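TetR family transcriptional regulator (Streptomyces coelicolor, PDB 6SRN) probably represses transcription as a dimeric TetR-family DNA-binding regulator and binds a furan-type bacterial hormone in its C-terminal domain. Local coordinates at residues I41-G46 against M123-R128; P89-E94 against E107-R112; A113-R118 against D196-W201; R175-A180 against E206-A211. All blocks are in the same frame, centred on the assembly; numbering follows the deposited sequence.

Contact 1: residues I41-G46 against M123-R128; sequences IFASRG and MQAGAR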
loop_
_atom_site.group_PDB
_atom_site.type_symbol
_atom_site.label_atom_id
_atom_site.label_comp_id
_atom_site.label_asym_id
_atom_site.label_seq_id
_atom_site.Cartn_x
_atom_site.Cartn_y
_atom_site.Cartn_z
ATOM N N ILE A 41 13.240 -17.035 3.018
ATOM C CA ILE A 41 12.888 -17.042 4.446
ATOM C C ILE A 41 12.208 -15.739 4.904
ATOM O O ILE A 41 11.230 -15.756 5.650
ATOM C CB ILE A 41 14.127 -17.430 5.293
ATOM C CG1 ILE A 41 14.440 -18.889 4.998
ATOM C CG2 ILE A 41 13.884 -17.184 6.785
ATOM C CD1 ILE A 41 15.766 -19.352 5.464
ATOM N N PHE A 42 12.735 -14.620 4.453
ATOM C CA PHE A 42 12.101 -13.350 4.807
ATOM C C PHE A 42 10.693 -13.274 4.223
ATOM O O PHE A 42 9.783 -12.748 4.856
ATOM C CB PHE A 42 12.882 -12.148 4.296
ATOM C CG PHE A 42 14.157 -11.818 5.052
ATOM C CD1 PHE A 42 14.207 -11.735 6.428
ATOM C CD2 PHE A 42 15.295 -11.468 4.322
ATOM C CE1 PHE A 42 15.394 -11.357 7.060
ATOM C CE2 PHE A 42 16.476 -11.065 4.934
ATOM C CZ PHE A 42 16.512 -11.048 6.297
ATOM N N ALA A 43 10.525 -13.729 2.986
ATOM C CA ALA A 43 9.181 -13.668 2.362
ATOM C C ALA A 43 8.144 -14.502 3.114
ATOM O O ALA A 43 6.991 -14.094 3.264
ATOM C CB ALA A 43 9.267 -14.078 0.904
ATOM N N SER A 44 8.589 -15.630 3.645
ATOM C CA SER A 44 7.675 -16.541 4.274
ATOM C C SER A 44 7.471 -16.229 5.745
ATOM O O SER A 44 6.353 -16.421 6.233
ATOM C CB SER A 44 8.094 -17.992 4.002
ATOM O OG SER A 44 9.309 -18.308 4.549
ATOM N N ARG A 45 8.499 -15.693 6.409
ATOM C CA ARG A 45 8.506 -15.522 7.869
ATOM C C ARG A 45 8.567 -14.100 8.381
ATOM O O ARG A 45 8.316 -13.877 9.572
ATOM C CB ARG A 45 9.679 -16.286 8.491
ATOM C CG ARG A 45 9.663 -17.748 8.120
ATOM C CD ARG A 45 10.784 -18.563 8.740
ATOM N NE ARG A 45 10.871 -19.845 8.036
ATOM C CZ ARG A 45 11.882 -20.710 8.138
ATOM N NH1 ARG A 45 12.904 -20.458 8.929
ATOM N NH2 ARG A 45 11.842 -21.846 7.441
ATOM N N GLY A 46 8.897 -13.158 7.504
ATOM C CA GLY A 46 9.126 -11.772 7.902
ATOM C C GLY A 46 10.475 -11.636 8.575
ATOM O O GLY A 46 11.207 -12.601 8.766
ATOM N N MET A 123 11.751 -10.250 -4.763
ATOM C CA MET A 123 10.749 -9.190 -4.790
ATOM C C MET A 123 9.769 -9.328 -3.645
ATOM O O MET A 123 9.404 -8.308 -3.035
ATOM C CB MET A 123 10.023 -9.210 -6.128
ATOM C CG MET A 123 10.906 -8.941 -7.340
ATOM S SD MET A 123 11.467 -7.209 -7.400
ATOM C CE MET A 123 9.972 -6.483 -7.828
ATOM N N GLN A 124 9.334 -10.537 -3.367
ATOM C CA GLN A 124 8.379 -10.726 -2.308
ATOM C C GLN A 124 9.002 -10.326 -0.956
ATOM O O GLN A 124 8.373 -9.718 -0.106
ATOM C CB GLN A 124 7.920 -12.168 -2.271
ATOM C CG GLN A 124 7.206 -12.574 -3.569
ATOM C CD GLN A 124 7.041 -14.049 -3.761
ATOM O OE1 GLN A 124 7.535 -14.862 -2.998
ATOM N NE2 GLN A 124 6.310 -14.404 -4.792
ATOM N N ALA A 125 10.256 -10.690 -0.764
ATOM C CA ALA A 125 10.973 -10.357 0.448
ATOM C C ALA A 125 11.219 -8.870 0.563
ATOM O O ALA A 125 11.062 -8.278 1.624
ATOM C CB ALA A 125 12.281 -11.104 0.507
ATOM N N GLY A 126 11.613 -8.245 -0.546
ATOM C CA GLY A 126 11.837 -6.790 -0.535
ATOM C C GLY A 126 10.597 -6.063 -0.096
ATOM O O GLY A 126 10.660 -5.176 0.750
ATOM N N ALA A 127 9.462 -6.444 -0.651
ATOM C CA ALA A 127 8.198 -5.826 -0.295
ATOM C C ALA A 127 7.820 -6.110 1.150
ATOM O O ALA A 127 7.408 -5.206 1.909
ATOM C CB ALA A 127 7.063 -6.247 -1.239
ATOM N N ARG A 128 7.985 -7.353 1.602
ATOM C CA ARG A 128 7.622 -7.649 2.967
ATOM C C ARG A 128 8.493 -6.917 3.956
ATOM O O ARG A 128 7.989 -6.406 4.961
ATOM C CB ARG A 128 7.669 -9.154 3.243
ATOM C CG ARG A 128 7.221 -9.488 4.659
ATOM C CD ARG A 128 6.790 -10.921 4.800
ATOM N NE ARG A 128 6.301 -11.158 6.167
ATOM C CZ ARG A 128 5.748 -12.306 6.570
ATOM N NH1 ARG A 128 5.647 -13.317 5.744
ATOM N NH2 ARG A 128 5.287 -12.428 7.821
HETATM O O HOH W 1 4.332 -14.905 7.966
#
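The guanidinium of Arg128 is gripped by the backbone of Ala43 and by a water on Ser44, in the C-terminal part of helix 31-49. Its NH1 donates to the carbonyl O of Ala43 at 2.9 Å, with an N-H...O angle of 147°; the acceptor lies close to the guanidinium plane, while the donor sits above the plane of the carbonyl. Water 1, in the plane at the edge of the group, accepts from Arg128 NH2 at 2.7 Å and donates to Ser44 O. One face of the guanidinium is covered by backbone, with Gly46 N over its centre, 3.4 Å above the plane, and Arg45 C nearer the rim. Arg128 CG is anti to the backbone N (chi1 -177°) and the chain runs extended from there to NE, which also forms a salt bridge with Glu132. This is the junction between the N-terminal helix-turn-helix domain and the ligand-binding domain of a TetR-family regulator, where helix 121-131 meets the first modelled helix. The backbones approach most closely at Ala43 and Ala125, whose CA atoms are 4.2 Å apart. Ala43 CB touches Gln124 CB at 3.9 Å, and Phe42 CB meets Ala125 CB at 4.0 Å. Val80 of helix 73-86 packs on both Phe42 and Ala125.

Contact 2: residues P89-E94 against E107-R112; sequences PAAMEE and EEMLHR
Segments 89-94 and 107-112 cross with 131° between their N-to-C directions, their axes coming within 10.1 Å of each other. The nearest CA atoms belong to Met92 and Met109. Met109, the more deeply buried of the pair, bends at chi2 and chi3 and brings its sulfur against the backbone of the other helix at Met92: SD lies 3.5 Å from the backbone N of Met92 and 3.7 Å from Met92 CB. The two methionine side chains lie roughly perpendicular, and Ala91 CB adds a looser contact to the same sulfur. Both helices belong to the all-helical part that holds the ligand in this TetR-family protein; helix 102-119 lines the pocket, where Leu110 touches the bound furan acid. Leu150 of helix 145-161 packs on both methionines.

Toward the surface the contact turns polar. Arg112 NH1 makes a weak hydrogen bond, within a salt bridge, to Glu94 OE2 at 3.1 Å; carboxylate and guanidinium planes are turned 56° apart. Water 2 bridges Glu94 OE2 and Arg112 NH2. A straighter bond (168°) runs from Arg112 NE to the anti lone pair of Glu108 OE2 at 3.0 Å. The other oxygen of that carboxylate, OE1, accepts from His111 ND1 at 2.8 Å, so Glu108 is gripped at both oxygens and helps position the arginine that reaches Glu94.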
loop_
_atom_site.group_PDB
_atom_site.type_symbol
_atom_site.label_atom_id
_atom_site.label_comp_id
_atom_site.label_asym_id
_atom_site.label_seq_id
_atom_site.Cartn_x
_atom_site.Cartn_y
_atom_site.Cartn_z
ATOM N N PRO A 89 16.814 -0.919 -13.435
ATOM C CA PRO A 89 17.437 -0.134 -14.516
ATOM C C PRO A 89 17.883 -0.972 -15.723
ATOM O O PRO A 89 17.623 -0.573 -16.860
ATOM C CB PRO A 89 18.620 0.550 -13.808
ATOM C CG PRO A 89 18.107 0.729 -12.400
ATOM C CD PRO A 89 17.341 -0.531 -12.110
ATOM N N ALA A 90 18.509 -2.126 -15.476
ATOM C CA ALA A 90 18.915 -3.019 -16.563
ATOM C C ALA A 90 17.737 -3.542 -17.388
ATOM O O ALA A 90 17.851 -3.665 -18.617
ATOM C CB ALA A 90 19.746 -4.180 -16.021
ATOM N N ALA A 91 16.621 -3.794 -16.706
ATOM C CA ALA A 91 15.393 -4.251 -17.374
ATOM C C ALA A 91 14.890 -3.148 -18.279
ATOM O O ALA A 91 14.463 -3.378 -19.417
ATOM C CB ALA A 91 14.342 -4.639 -16.351
ATOM N N MET A 92 14.938 -1.910 -17.800
ATOM C CA MET A 92 14.460 -0.801 -18.623
ATOM C C MET A 92 15.314 -0.601 -19.855
ATOM O O MET A 92 14.793 -0.332 -20.923
ATOM C CB MET A 92 14.318 0.499 -17.830
ATOM C CG MET A 92 13.252 1.411 -18.451
ATOM S SD MET A 92 12.680 2.717 -17.345
ATOM C CE MET A 92 14.069 3.740 -17.646
ATOM N N GLU A 93 16.629 -0.817 -19.691
ATOM C CA GLU A 93 17.551 -0.755 -20.815
ATOM C C GLU A 93 17.268 -1.856 -21.821
ATOM O O GLU A 93 17.298 -1.610 -23.012
ATOM C CB GLU A 93 19.010 -0.811 -20.322
ATOM C CG GLU A 93 20.069 -0.639 -21.417
ATOM C CD GLU A 93 20.053 0.741 -22.079
ATOM O OE1 GLU A 93 19.276 1.652 -21.679
ATOM O OE2 GLU A 93 20.817 0.914 -23.054
ATOM N N GLU A 94 16.983 -3.060 -21.345
ATOM C CA GLU A 94 16.667 -4.178 -22.252
ATOM C C GLU A 94 15.414 -3.852 -23.114
ATOM O O GLU A 94 15.347 -4.170 -24.297
ATOM C CB GLU A 94 16.429 -5.421 -21.399
ATOM C CG GLU A 94 16.108 -6.706 -22.143
ATOM C CD GLU A 94 15.753 -7.816 -21.177
ATOM O OE1 GLU A 94 16.435 -7.943 -20.132
ATOM O OE2 GLU A 94 14.787 -8.553 -21.446
ATOM N N GLU A 107 4.794 0.875 -19.379
ATOM C CA GLU A 107 3.852 -0.214 -19.293
ATOM C C GLU A 107 4.545 -1.561 -19.099
ATOM O O GLU A 107 4.131 -2.356 -18.231
ATOM C CB GLU A 107 3.002 -0.311 -20.540
ATOM C CG GLU A 107 1.932 0.709 -20.702
ATOM C CD GLU A 107 1.163 0.299 -21.942
ATOM O OE1 GLU A 107 0.397 -0.729 -21.869
ATOM O OE2 GLU A 107 1.441 0.906 -22.976
ATOM N N GLU A 108 5.574 -1.834 -19.910
ATOM C CA GLU A 108 6.208 -3.141 -19.866
ATOM C C GLU A 108 7.012 -3.301 -18.565
ATOM O O GLU A 108 7.095 -4.415 -18.007
ATOM C CB GLU A 108 7.075 -3.395 -21.090
ATOM C CG GLU A 108 7.757 -4.746 -21.102
ATOM C CD GLU A 108 6.872 -5.981 -20.994
ATOM O OE1 GLU A 108 5.637 -5.896 -21.195
ATOM O OE2 GLU A 108 7.463 -7.052 -20.718
ATOM N N MET A 109 7.619 -2.229 -18.074
ATOM C CA MET A 109 8.290 -2.320 -16.768
ATOM C C MET A 109 7.341 -2.749 -15.669
ATOM O O MET A 109 7.665 -3.598 -14.829
ATOM C CB MET A 109 8.928 -0.979 -16.420
ATOM C CG MET A 109 10.156 -0.707 -17.265
ATOM S SD MET A 109 11.550 -1.700 -16.796
ATOM C CE MET A 109 11.979 -0.946 -15.227
ATOM N N LEU A 110 6.147 -2.158 -15.651
ATOM C CA LEU A 110 5.181 -2.471 -14.593
ATOM C C LEU A 110 4.582 -3.890 -14.800
ATOM O O LEU A 110 4.322 -4.612 -13.839
ATOM C CB LEU A 110 4.100 -1.375 -14.455
ATOM C CG LEU A 110 4.694 -0.034 -13.994
ATOM C CD1 LEU A 110 3.617 1.040 -14.148
ATOM C CD2 LEU A 110 5.174 -0.090 -12.543
ATOM N N HIS A 111 4.399 -4.298 -16.036
ATOM C CA HIS A 111 4.042 -5.697 -16.337
ATOM C C HIS A 111 5.073 -6.638 -15.746
ATOM O O HIS A 111 4.733 -7.599 -15.040
ATOM C CB HIS A 111 4.009 -5.823 -17.868
ATOM C CG HIS A 111 3.659 -7.171 -18.392
ATOM N ND1 HIS A 111 3.950 -7.528 -19.698
ATOM C CD2 HIS A 111 3.166 -8.279 -17.805
ATOM C CE1 HIS A 111 3.538 -8.781 -19.906
ATOM N NE2 HIS A 111 3.039 -9.252 -18.773
ATOM N N ARG A 112 6.346 -6.377 -16.012
ATOM C CA ARG A 112 7.391 -7.215 -15.500
ATOM C C ARG A 112 7.458 -7.179 -13.956
ATOM O O ARG A 112 7.694 -8.200 -13.315
ATOM C CB ARG A 112 8.733 -6.792 -16.128
ATOM C CG ARG A 112 8.877 -7.249 -17.554
ATOM C CD ARG A 112 10.236 -6.949 -18.136
ATOM N NE ARG A 112 10.189 -7.166 -19.581
ATOM C CZ ARG A 112 11.243 -7.249 -20.377
ATOM N NH1 ARG A 112 12.468 -7.128 -19.889
ATOM N NH2 ARG A 112 11.047 -7.453 -21.686
HETATM O O HOH W 2 12.731 -8.005 -23.659
#

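Contact 3: residues A113-R118 against D196-W201; sequences AAQAFR and DIMERW. With LUB (4-(Hydroxymethyl)-2-propylfuran-3-carboxylic acid), chain B.
Met198, Ile197 and Ala114 account for most of the surface buried here, and they meet without any hydrogen bond between the segments. Ala114 directs its CB at helix 197-212 and receives the sulfur of Met198, with CB and SD 3.7 Å apart. Met198 CG is anti to the carbonyl carbon (chi1 -57°); bends at chi2 and chi3 then turn the chain so that CE reaches Gln115 CG at 3.7 Å. Gln115 CG thus meets the methyl end of the thioether, while Arg118 NH1 comes to 3.5 Å from Met198 CG at its other end, the arginine crossing the methionine at about a right angle.

Ile197 divides its two branches. CG2 packs against Arg118 CB at 3.7 Å, and CD1, carried on the CG1 branch anti to the backbone N (chi1 -170°), reaches Ala114 O at 3.7 Å and also touches Phe117 CB. The ring of Phe117 leads away from this interface to the effector: its CZ lies 3.5 Å from C5 of the bound furan acid. Phe117 therefore belongs both to this interface and to the ligand pocket.

The two segments run roughly antiparallel, with 152° between their directions. Helix 170-192 lies beside them, its Met184 packing on Ile197 and Trp201 and its Phe181 meeting the Trp201 ring edge-to-face, while Met123 and Ala127 of helix 121-131 touch Phe117.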
loop_
_atom_site.group_PDB
_atom_site.type_symbol
_atom_site.label_atom_id
_atom_site.label_comp_id
_atom_site.label_asym_id
_atom_site.label_seq_id
_atom_site.Cartn_x
_atom_site.Cartn_y
_atom_site.Cartn_z
ATOM N N ALA A 113 7.249 -6.005 -13.360
ATOM C CA ALA A 113 7.205 -5.924 -11.898
ATOM C C ALA A 113 6.107 -6.771 -11.357
ATOM O O ALA A 113 6.297 -7.403 -10.302
ATOM C CB ALA A 113 7.007 -4.495 -11.465
ATOM N N ALA A 114 4.918 -6.754 -11.966
ATOM C CA ALA A 114 3.807 -7.551 -11.445
ATOM C C ALA A 114 4.098 -9.045 -11.458
ATOM O O ALA A 114 3.862 -9.753 -10.454
ATOM C CB ALA A 114 2.538 -7.239 -12.232
ATOM N N GLN A 115 4.686 -9.537 -12.560
ATOM C CA GLN A 115 5.077 -10.940 -12.666
ATOM C C GLN A 115 6.149 -11.257 -11.634
ATOM O O GLN A 115 6.199 -12.337 -11.067
ATOM C CB GLN A 115 5.709 -11.211 -14.053
ATOM C CG GLN A 115 4.754 -11.150 -15.184
ATOM C CD GLN A 115 5.487 -11.314 -16.513
ATOM O OE1 GLN A 115 6.377 -10.542 -16.843
ATOM N NE2 GLN A 115 5.230 -12.396 -17.202
ATOM N N ALA A 116 7.048 -10.291 -11.395
ATOM C CA ALA A 116 8.165 -10.556 -10.497
ATOM C C ALA A 116 7.693 -10.628 -9.029
ATOM O O ALA A 116 8.157 -11.457 -8.253
ATOM C CB ALA A 116 9.240 -9.517 -10.673
ATOM N N PHE A 117 6.799 -9.709 -8.638
ATOM C CA PHE A 117 6.191 -9.855 -7.315
ATOM C C PHE A 117 5.407 -11.156 -7.207
ATOM O O PHE A 117 5.384 -11.792 -6.139
ATOM C CB PHE A 117 5.301 -8.651 -6.975
ATOM C CG PHE A 117 6.058 -7.408 -6.562
ATOM C CD1 PHE A 117 6.802 -7.399 -5.373
ATOM C CD2 PHE A 117 6.008 -6.246 -7.306
ATOM C CE1 PHE A 117 7.462 -6.218 -4.995
ATOM C CE2 PHE A 117 6.674 -5.102 -6.925
ATOM C CZ PHE A 117 7.406 -5.078 -5.761
ATOM N N ARG A 118 4.758 -11.569 -8.288
ATOM C CA ARG A 118 4.026 -12.826 -8.280
ATOM C C ARG A 118 4.914 -14.055 -8.029
ATOM O O ARG A 118 4.531 -14.935 -7.233
ATOM C CB ARG A 118 3.271 -13.013 -9.583
ATOM C CG ARG A 118 2.239 -14.145 -9.581
ATOM C CD ARG A 118 1.694 -14.448 -10.970
ATOM N NE ARG A 118 2.820 -14.850 -11.822
ATOM C CZ ARG A 118 2.898 -14.737 -13.149
ATOM N NH1 ARG A 118 1.891 -14.299 -13.875
ATOM N NH2 ARG A 118 4.018 -15.034 -13.759
ATOM N N ASP A 196 -3.866 -13.306 -7.890
ATOM C CA ASP A 196 -4.697 -12.590 -8.847
ATOM C C ASP A 196 -4.028 -11.282 -9.308
ATOM O O ASP A 196 -4.667 -10.439 -9.929
ATOM C CB ASP A 196 -6.074 -12.223 -8.253
ATOM C CG ASP A 196 -6.006 -11.191 -7.114
ATOM O OD1 ASP A 196 -4.946 -11.118 -6.439
ATOM O OD2 ASP A 196 -7.053 -10.538 -6.812
ATOM N N ILE A 197 -2.733 -11.116 -9.075
ATOM C CA ILE A 197 -2.077 -9.837 -9.318
ATOM C C ILE A 197 -2.189 -9.382 -10.765
ATOM O O ILE A 197 -2.371 -8.178 -11.034
ATOM C CB ILE A 197 -0.601 -9.848 -8.833
ATOM C CG1 ILE A 197 -0.038 -8.449 -8.873
ATOM C CG2 ILE A 197 0.256 -10.817 -9.605
ATOM C CD1 ILE A 197 1.308 -8.317 -8.226
ATOM N N MET A 198 -2.085 -10.301 -11.710
ATOM C CA MET A 198 -2.086 -9.856 -13.109
ATOM C C MET A 198 -3.437 -9.257 -13.539
ATOM O O MET A 198 -3.460 -8.241 -14.269
ATOM C CB MET A 198 -1.636 -10.985 -14.061
ATOM C CG MET A 198 -0.254 -11.551 -13.736
ATOM S SD MET A 198 1.098 -10.382 -13.550
ATOM C CE MET A 198 1.297 -9.722 -15.180
ATOM N N GLU A 199 -4.541 -9.868 -13.067
ATOM C CA GLU A 199 -5.866 -9.344 -13.347
ATOM C C GLU A 199 -6.095 -8.021 -12.659
ATOM O O GLU A 199 -6.817 -7.180 -13.196
ATOM C CB GLU A 199 -6.921 -10.344 -12.835
ATOM C CG GLU A 199 -6.899 -11.724 -13.426
ATOM C CD GLU A 199 -6.219 -12.707 -12.481
ATOM O OE1 GLU A 199 -5.015 -12.586 -12.445
ATOM O OE2 GLU A 199 -6.863 -13.571 -11.767
ATOM N N ARG A 200 -5.632 -7.909 -11.417
ATOM C CA ARG A 200 -5.833 -6.668 -10.657
ATOM C C ARG A 200 -5.050 -5.549 -11.328
ATOM O O ARG A 200 -5.514 -4.406 -11.406
ATOM C CB ARG A 200 -5.414 -6.877 -9.199
ATOM C CG ARG A 200 -6.171 -7.959 -8.435
ATOM C CD ARG A 200 -7.625 -7.616 -8.137
ATOM N NE ARG A 200 -8.489 -7.707 -9.300
ATOM C CZ ARG A 200 -8.941 -8.849 -9.811
ATOM N NH1 ARG A 200 -8.661 -10.041 -9.250
ATOM N NH2 ARG A 200 -9.693 -8.797 -10.888
ATOM N N TRP A 201 -3.826 -5.832 -11.764
ATOM C CA TRP A 201 -3.034 -4.824 -12.493
ATOM C C TRP A 201 -3.673 -4.455 -13.828
ATOM O O TRP A 201 -3.776 -3.305 -14.120
ATOM C CB TRP A 201 -1.581 -5.267 -12.644
ATOM C CG TRP A 201 -0.751 -4.248 -13.366
ATOM C CD1 TRP A 201 0.013 -4.490 -14.473
ATOM C CD2 TRP A 201 -0.666 -2.827 -13.101
ATOM N NE1 TRP A 201 0.598 -3.324 -14.875
ATOM C CE2 TRP A 201 0.199 -2.287 -14.077
ATOM C CE3 TRP A 201 -1.214 -1.980 -12.136
ATOM C CZ2 TRP A 201 0.517 -0.924 -14.128
ATOM C CZ3 TRP A 201 -0.932 -0.616 -12.196
ATOM C CH2 TRP A 201 -0.043 -0.114 -13.180
HETATM C C2 LUB B . 6.707 -0.985 -5.121
HETATM C C4 LUB B . 7.358 -1.701 -3.103
HETATM C C5 LUB B . 6.409 -2.534 -3.539
HETATM C C6 LUB B . 6.308 -0.174 -6.285
HETATM O O11 LUB B . 8.668 1.149 -4.995
HETATM C C9 LUB B . 8.483 0.440 -3.972
HETATM O O10 LUB B . 9.080 0.688 -2.862
HETATM C C3 LUB B . 7.544 -0.664 -3.996
HETATM C C12 LUB B . 8.147 -2.027 -1.843
HETATM O O13 LUB B . 8.124 -0.876 -0.967
HETATM O O1 LUB B . 5.879 -2.047 -4.746
HETATM C C7 LUB B . 6.829 -0.883 -7.542
HETATM C C8 LUB B . 6.532 -0.109 -8.802
#

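Contact 4: residues R175-A180 against E206-A211; sequences RSLVAA and ELMFFA
Leu177 CD2 lies against both Met208 and Phe209, at 3.9 Å from Met208 CE and 4.0 Å from Phe209 CE2. The leucine side chain is set nearly perpendicular to that of the phenylalanine, whereas Leu177 and Met208 run alongside each other in opposing senses. The methyl of Met208 is also directed at the backbone of the opposite helix: CE stands 3.8 Å from Ser176 O and 4.1 Å from Ser176 CB, with Ala180 CB one turn further on at 4.2 Å. Bends at chi2 (-81°) and chi3 (-65°) bring this methyl in among the three residues.

The backbones that present these groups are almost exactly antiparallel, at 177°, and the axes of segments 175-180 and 206-211 come no nearer than 11.5 Å, so the contact is made largely by the longer side chains of Leu177, Met208 and Phe209. Ser176 turns its hydroxyl back to Ala172 O in its own helix. Val106 of helix 102-119 packs on both Leu177 and Phe209.

These two helices contribute to the dimer interface, as in other TetR-family regulators. Met208 packs on Met208 of the second subunit, and Arg175 and Glu206 form salt bridges with Glu203 and Arg165 of that subunit. Within the chain, by contrast, the contact is apolar and buried; with no hydrogen bond across it, its cohesion rests on van der Waals packing of methyl groups and an aromatic ring.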
loop_
_atom_site.group_PDB
_atom_site.type_symbol
_atom_site.label_atom_id
_atom_site.label_comp_id
_atom_site.label_asym_id
_atom_site.label_seq_id
_atom_site.Cartn_x
_atom_site.Cartn_y
_atom_site.Cartn_z
ATOM N N ARG A 175 4.816 9.465 -9.816
ATOM C CA ARG A 175 4.335 9.226 -8.461
ATOM C C ARG A 175 3.033 8.453 -8.406
ATOM O O ARG A 175 2.874 7.529 -7.597
ATOM C CB ARG A 175 4.148 10.531 -7.701
ATOM C CG ARG A 175 5.431 11.239 -7.302
ATOM C CD ARG A 175 5.132 12.474 -6.485
ATOM N NE ARG A 175 4.409 13.544 -7.172
ATOM C CZ ARG A 175 4.988 14.582 -7.785
ATOM N NH1 ARG A 175 6.313 14.653 -7.917
ATOM N NH2 ARG A 175 4.225 15.492 -8.313
ATOM N N SER A 176 2.082 8.843 -9.234
ATOM C CA SER A 176 0.740 8.220 -9.244
ATOM C C SER A 176 0.846 6.744 -9.628
ATOM O O SER A 176 0.176 5.869 -9.071
ATOM C CB SER A 176 -0.211 8.948 -10.162
ATOM O OG SER A 176 -0.447 10.306 -9.709
ATOM N N LEU A 177 1.621 6.484 -10.658
ATOM C CA LEU A 177 1.807 5.105 -11.125
ATOM C C LEU A 177 2.447 4.214 -10.058
ATOM O O LEU A 177 2.026 3.082 -9.767
ATOM C CB LEU A 177 2.644 5.047 -12.382
ATOM C CG LEU A 177 1.880 5.353 -13.669
ATOM C CD1 LEU A 177 2.913 5.639 -14.770
ATOM C CD2 LEU A 177 0.891 4.274 -14.069
ATOM N N VAL A 178 3.479 4.731 -9.424
ATOM C CA VAL A 178 4.185 3.927 -8.399
ATOM C C VAL A 178 3.259 3.684 -7.210
ATOM O O VAL A 178 3.152 2.573 -6.716
ATOM C CB VAL A 178 5.524 4.566 -7.988
ATOM C CG1 VAL A 178 6.115 3.936 -6.703
ATOM C CG2 VAL A 178 6.509 4.515 -9.146
ATOM N N ALA A 179 2.590 4.730 -6.736
ATOM C CA ALA A 179 1.695 4.551 -5.577
ATOM C C ALA A 179 0.537 3.617 -5.917
ATOM O O ALA A 179 0.188 2.731 -5.120
ATOM C CB ALA A 179 1.139 5.876 -5.126
ATOM N N ALA A 180 -0.065 3.796 -7.088
ATOM C CA ALA A 180 -1.194 2.926 -7.477
ATOM C C ALA A 180 -0.767 1.459 -7.633
ATOM O O ALA A 180 -1.466 0.535 -7.198
ATOM C CB ALA A 180 -1.798 3.419 -8.715
ATOM N N GLU A 206 -5.457 -0.315 -17.108
ATOM C CA GLU A 206 -6.307 0.154 -18.212
ATOM C C GLU A 206 -6.801 1.581 -17.947
ATOM O O GLU A 206 -6.781 2.460 -18.852
ATOM C CB GLU A 206 -7.457 -0.828 -18.477
ATOM C CG GLU A 206 -8.211 -0.538 -19.781
ATOM C CD GLU A 206 -9.231 0.582 -19.715
ATOM O OE1 GLU A 206 -9.786 0.930 -18.638
ATOM O OE2 GLU A 206 -9.548 1.119 -20.828
ATOM N N LEU A 207 -7.210 1.841 -16.723
ATOM C CA LEU A 207 -7.631 3.195 -16.378
ATOM C C LEU A 207 -6.460 4.183 -16.402
ATOM O O LEU A 207 -6.549 5.264 -16.979
ATOM C CB LEU A 207 -8.227 3.214 -14.975
ATOM C CG LEU A 207 -9.444 2.342 -14.708
ATOM C CD1 LEU A 207 -9.816 2.416 -13.233
ATOM C CD2 LEU A 207 -10.610 2.760 -15.571
ATOM N N MET A 208 -5.347 3.821 -15.777
ATOM C CA MET A 208 -4.237 4.769 -15.659
ATOM C C MET A 208 -3.694 5.115 -17.014
ATOM O O MET A 208 -3.450 6.284 -17.269
ATOM C CB MET A 208 -3.140 4.192 -14.784
ATOM C CG MET A 208 -3.718 3.864 -13.435
ATOM S SD MET A 208 -3.848 5.295 -12.394
ATOM C CE MET A 208 -2.135 5.834 -12.082
ATOM N N PHE A 209 -3.472 4.127 -17.870
ATOM C CA PHE A 209 -2.894 4.429 -19.182
ATOM C C PHE A 209 -3.896 5.071 -20.134
ATOM O O PHE A 209 -3.481 5.879 -20.954
ATOM C CB PHE A 209 -2.177 3.226 -19.761
ATOM C CG PHE A 209 -0.877 2.985 -19.095
ATOM C CD1 PHE A 209 0.285 3.650 -19.492
ATOM C CD2 PHE A 209 -0.836 2.184 -17.975
ATOM C CE1 PHE A 209 1.479 3.459 -18.792
ATOM C CE2 PHE A 209 0.353 1.985 -17.313
ATOM C CZ PHE A 209 1.488 2.637 -17.694
ATOM N N PHE A 210 -5.184 4.822 -19.947
ATOM C CA PHE A 210 -6.214 5.560 -20.705
ATOM C C PHE A 210 -6.098 7.050 -20.401
ATOM O O PHE A 210 -6.181 7.908 -21.325
ATOM C CB PHE A 210 -7.613 5.077 -20.393
ATOM C CG PHE A 210 -8.667 5.808 -21.159
ATOM C CD1 PHE A 210 -9.219 6.989 -20.671
ATOM C CD2 PHE A 210 -9.082 5.314 -22.367
ATOM C CE1 PHE A 210 -10.188 7.665 -21.397
ATOM C CE2 PHE A 210 -10.041 5.977 -23.101
ATOM C CZ PHE A 210 -10.577 7.162 -22.623
ATOM N N ALA A 211 -5.831 7.352 -19.131
ATOM C CA ALA A 211 -5.687 8.739 -18.670
ATOM C C ALA A 211 -4.353 9.387 -19.035
ATOM O O ALA A 211 -4.249 10.617 -19.039
ATOM C CB ALA A 211 -5.912 8.786 -17.186
#

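Following the chain from the N terminus, helix 31-49 of the DNA-binding domain is met again at helix 121-131, and contact 1 closes that long loop across the domain junction. Contact 2 closes a short loop within it, joining helices 88-96 and 102-119. Contact 3 opens on helix 102-119 before contact 1 has closed and ends on helix 197-212, so the two cross; they touch where Gln124 NE2 approaches Phe117 O. Contact 4 opens on helix 170-192 and crosses contact 3, both ending on helix 197-212. Helix 102-119 thus serves contacts 2 and 3, and its Glu107 and Leu110 also touch contact 4.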